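Signaling pathway modulator ZraP (Salmonella enterica subsp. enterica serovar Typhimurium, PDB 3LAY) modulates the Zra envelope stress response as a periplasmic, zinc-binding accessory protein with both regulatory and chaperone functions. Local coordinates at residues D81-Q86 / V134-A139. Numbering follows the deposited sequence.
Sequences DDYYTQ and VKRDVA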
ATOM      1  N   ASP J  81       0.111 -13.436 -26.861  1.00 32.61           N
ATOM      2  CA  ASP J  81       0.653 -14.780 -26.717  1.00 33.13           C
ATOM      3  C   ASP J  81       1.600 -15.023 -27.849  1.00 32.77           C
ATOM      4  O   ASP J  81       2.682 -15.580 -27.659  1.00 33.86           O
ATOM      5  CB  ASP J  81      -0.445 -15.880 -26.738  1.00 32.95           C
ATOM      6  CG  ASP J  81      -1.335 -15.858 -25.489  1.00 35.32           C
ATOM      7  OD1 ASP J  81      -0.953 -15.196 -24.491  1.00 39.24           O
ATOM      8  OD2 ASP J  81      -2.419 -16.486 -25.499  1.00 38.29           O
ATOM      9  N   ASP J  82       1.204 -14.620 -29.039  1.00 32.23           N
ATOM     10  CA  ASP J  82       2.064 -14.857 -30.158  1.00 32.00           C
ATOM     11  C   ASP J  82       3.376 -14.214 -29.905  1.00 30.81           C
ATOM     12  O   ASP J  82       4.415 -14.843 -30.064  1.00 29.58           O
ATOM     13  CB  ASP J  82       1.420 -14.381 -31.430  1.00 32.86           C
ATOM     14  CG  ASP J  82       0.322 -15.311 -31.878  1.00 33.87           C
ATOM     15  OD1 ASP J  82       0.240 -16.425 -31.279  1.00 32.23           O
ATOM     16  OD2 ASP J  82      -0.429 -14.941 -32.823  1.00 33.17           O
ATOM     17  N   TYR J  83       3.313 -12.973 -29.450  1.00 31.15           N
ATOM     18  CA  TYR J  83       4.507 -12.197 -29.142  1.00 30.83           C
ATOM     19  C   TYR J  83       5.342 -12.860 -28.047  1.00 30.25           C
ATOM     20  O   TYR J  83       6.564 -12.955 -28.165  1.00 30.36           O
ATOM     21  CB  TYR J  83       4.128 -10.763 -28.775  1.00 30.20           C
ATOM     22  CG  TYR J  83       5.209 -10.058 -28.026  1.00 34.18           C
ATOM     23  CD1 TYR J  83       6.316  -9.509 -28.683  1.00 34.68           C
ATOM     24  CD2 TYR J  83       5.138  -9.929 -26.632  1.00 33.04           C
ATOM     25  CE1 TYR J  83       7.317  -8.875 -27.969  1.00 33.02           C
ATOM     26  CE2 TYR J  83       6.115  -9.308 -25.936  1.00 28.70           C
ATOM     27  CZ  TYR J  83       7.203  -8.778 -26.595  1.00 34.27           C
ATOM     28  OH  TYR J  83       8.192  -8.173 -25.842  1.00 39.31           O
ATOM     29  N   TYR J  84       4.699 -13.345 -26.995  1.00 30.14           N
ATOM     30  CA  TYR J  84       5.455 -13.974 -25.900  1.00 30.94           C
ATOM     31  C   TYR J  84       6.167 -15.214 -26.389  1.00 29.74           C
ATOM     32  O   TYR J  84       7.363 -15.389 -26.153  1.00 30.60           O
ATOM     33  CB  TYR J  84       4.601 -14.278 -24.630  1.00 31.75           C
ATOM     34  CG  TYR J  84       4.275 -13.033 -23.843  1.00 33.81           C
ATOM     35  CD1 TYR J  84       5.275 -12.187 -23.397  1.00 37.86           C
ATOM     36  CD2 TYR J  84       2.973 -12.708 -23.533  1.00 40.16           C
ATOM     37  CE1 TYR J  84       4.966 -11.003 -22.701  1.00 38.28           C
ATOM     38  CE2 TYR J  84       2.654 -11.542 -22.839  1.00 38.86           C
ATOM     39  CZ  TYR J  84       3.646 -10.705 -22.437  1.00 40.65           C
ATOM     40  OH  TYR J  84       3.290  -9.571 -21.753  1.00 50.87           O
ATOM     41  N   THR J  85       5.420 -16.071 -27.045  1.00 27.95           N
ATOM     42  CA  THR J  85       5.947 -17.264 -27.623  1.00 27.57           C
ATOM     43  C   THR J  85       7.123 -17.001 -28.572  1.00 29.09           C
ATOM     44  O   THR J  85       8.135 -17.657 -28.472  1.00 29.57           O
ATOM     45  CB  THR J  85       4.787 -17.989 -28.384  1.00 27.92           C
ATOM     46  OG1 THR J  85       3.942 -18.619 -27.416  1.00 27.21           O
ATOM     47  CG2 THR J  85       5.295 -19.040 -29.416  1.00 24.74           C
ATOM     48  N   GLN J  86       7.005 -16.066 -29.509  1.00 29.80           N
ATOM     49  CA  GLN J  86       8.100 -15.852 -30.454  1.00 31.05           C
ATOM     50  C   GLN J  86       9.384 -15.293 -29.830  1.00 30.34           C
ATOM     51  O   GLN J  86      10.466 -15.576 -30.327  1.00 32.33           O
ATOM     52  CB  GLN J  86       7.646 -14.929 -31.603  1.00 31.21           C
ATOM     53  CG  GLN J  86       6.673 -15.624 -32.523  1.00 38.08           C
ATOM     54  CD  GLN J  86       5.623 -14.709 -33.155  1.00 43.80           C
ATOM     55  OE1 GLN J  86       5.648 -13.484 -32.967  1.00 50.09           O
ATOM     56  NE2 GLN J  86       4.663 -15.316 -33.870  1.00 36.51           N
ATOM     57  N   VAL J 134       7.423  -3.743 -31.869  1.00 27.57           N
ATOM     58  CA  VAL J 134       6.786  -2.884 -32.832  1.00 25.95           C
ATOM     59  C   VAL J 134       5.822  -3.702 -33.651  1.00 24.75           C
ATOM     60  O   VAL J 134       4.697  -3.273 -33.857  1.00 23.17           O
ATOM     61  CB  VAL J 134       7.791  -2.139 -33.721  1.00 27.16           C
ATOM     62  CG1 VAL J 134       7.044  -1.321 -34.784  1.00 21.05           C
ATOM     63  CG2 VAL J 134       8.720  -1.249 -32.806  1.00 21.44           C
ATOM     64  N   LYS J 135       6.225  -4.900 -34.082  1.00 25.77           N
ATOM     65  CA  LYS J 135       5.287  -5.756 -34.845  1.00 26.46           C
ATOM     66  C   LYS J 135       4.051  -5.952 -34.054  1.00 25.96           C
ATOM     67  O   LYS J 135       2.955  -5.882 -34.573  1.00 26.41           O
ATOM     68  CB  LYS J 135       5.823  -7.138 -35.146  1.00 27.32           C
ATOM     69  CG  LYS J 135       6.986  -7.162 -36.077  1.00 32.73           C
ATOM     70  CD  LYS J 135       7.238  -8.586 -36.619  1.00 38.30           C
ATOM     71  CE  LYS J 135       8.580  -8.619 -37.445  1.00 40.89           C
ATOM     72  NZ  LYS J 135       9.179 -10.009 -37.562  1.00 43.41           N
ATOM     73  N   ARG J 136       4.221  -6.177 -32.770  1.00 25.09           N
ATOM     74  CA  ARG J 136       3.078  -6.413 -31.937  1.00 26.48           C
ATOM     75  C   ARG J 136       2.186  -5.194 -31.809  1.00 27.56           C
ATOM     76  O   ARG J 136       0.967  -5.303 -31.972  1.00 27.57           O
ATOM     77  CB  ARG J 136       3.543  -6.794 -30.572  1.00 27.58           C
ATOM     78  CG  ARG J 136       2.488  -7.302 -29.704  1.00 29.90           C
ATOM     79  CD  ARG J 136       2.946  -7.236 -28.280  1.00 32.49           C
ATOM     80  NE  ARG J 136       3.147  -5.849 -27.851  1.00 33.86           N
ATOM     81  CZ  ARG J 136       3.917  -5.511 -26.824  1.00 37.79           C
ATOM     82  NH1 ARG J 136       4.570  -6.468 -26.169  1.00 39.31           N
ATOM     83  NH2 ARG J 136       4.079  -4.229 -26.468  1.00 36.82           N
ATOM     84  N   ASP J 137       2.773  -4.021 -31.539  1.00 27.80           N
ATOM     85  CA  ASP J 137       1.956  -2.824 -31.377  1.00 27.61           C
ATOM     86  C   ASP J 137       1.219  -2.517 -32.677  1.00 29.00           C
ATOM     87  O   ASP J 137       0.034  -2.106 -32.653  1.00 28.42           O
ATOM     88  CB  ASP J 137       2.785  -1.639 -30.959  1.00 28.01           C
ATOM     89  CG  ASP J 137       3.508  -1.839 -29.620  1.00 30.53           C
ATOM     90  OD1 ASP J 137       2.963  -2.502 -28.739  1.00 35.85           O
ATOM     91  OD2 ASP J 137       4.625  -1.303 -29.447  1.00 33.38           O
ATOM     92  N   VAL J 138       1.905  -2.734 -33.810  1.00 28.80           N
ATOM     93  CA  VAL J 138       1.320  -2.483 -35.117  1.00 28.54           C
ATOM     94  C   VAL J 138       0.171  -3.468 -35.385  1.00 31.23           C
ATOM     95  O   VAL J 138      -0.872  -3.120 -35.969  1.00 31.36           O
ATOM     96  CB  VAL J 138       2.377  -2.656 -36.226  1.00 28.73           C
ATOM     97  CG1 VAL J 138       1.718  -2.726 -37.555  1.00 17.58           C
ATOM     98  CG2 VAL J 138       3.410  -1.548 -36.145  1.00 24.46           C
ATOM     99  N   ALA J 139       0.383  -4.710 -34.976  1.00 32.85           N
ATOM    100  CA  ALA J 139      -0.642  -5.720 -35.131  1.00 34.16           C
ATOM    101  C   ALA J 139      -1.873  -5.215 -34.388  1.00 35.07           C
ATOM    102  O   ALA J 139      -2.964  -5.079 -34.992  1.00 36.36           O
ATOM    103  CB  ALA J 139      -0.180  -7.042 -34.563  1.00 33.93           C
TER
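Asp137 OD1 is gripped by NH2 and, more weakly, by NE of Arg136, the arginine whose guanidinium group stands edge-on over the ring of Tyr83 and links the two long helices of the ZraP hairpin, 70-106 and 112-142. OD1 takes Arg136 NH2 at 3.1 Å on its syn side, with an N-H...O angle of 155°. It lies close to the guanidinium plane, making a salt bridge between consecutive residues of one helix.

With NE and NH2 turned to the carboxylate, NH1 is left to face the tyrosine. It sits over one face of the Tyr83 ring, off-centre toward the rim, with CE2 its nearest atom at 3.2 Å; CZ of the arginine stands 4.5 Å from the ring centroid, almost on the ring normal, a cation-pi contact. The two planes are 76° apart, so the guanidinium meets the ring with an edge instead of lying flat on it. Closer to the backbone, Arg136 CD packs on the same face, 3.6 Å from Tyr83 CG, as a CH-pi contact. A bend about CG-CD (chi3 65°) in an otherwise extended chain lets CD and NH1 share that face.

The helices come nearest within these segments at Tyr83 and Arg136, whose CA atoms are 6.6 Å apart. Tyr83 is buried and also packs on Leu129 and Gln132, while Arg136 reaches Ile79 and Tyr80. Within the ten-chain alpha-helical barrel, Asp137 divides its carboxylate: OD1 faces its own arginine, and OD2 is hydrogen-bonded to Tyr101 OH of a neighbouring subunit. At the far end of the Tyr83 ring, OH has a weak hydrogen bond with Arg133 NE, about one turn before Arg136.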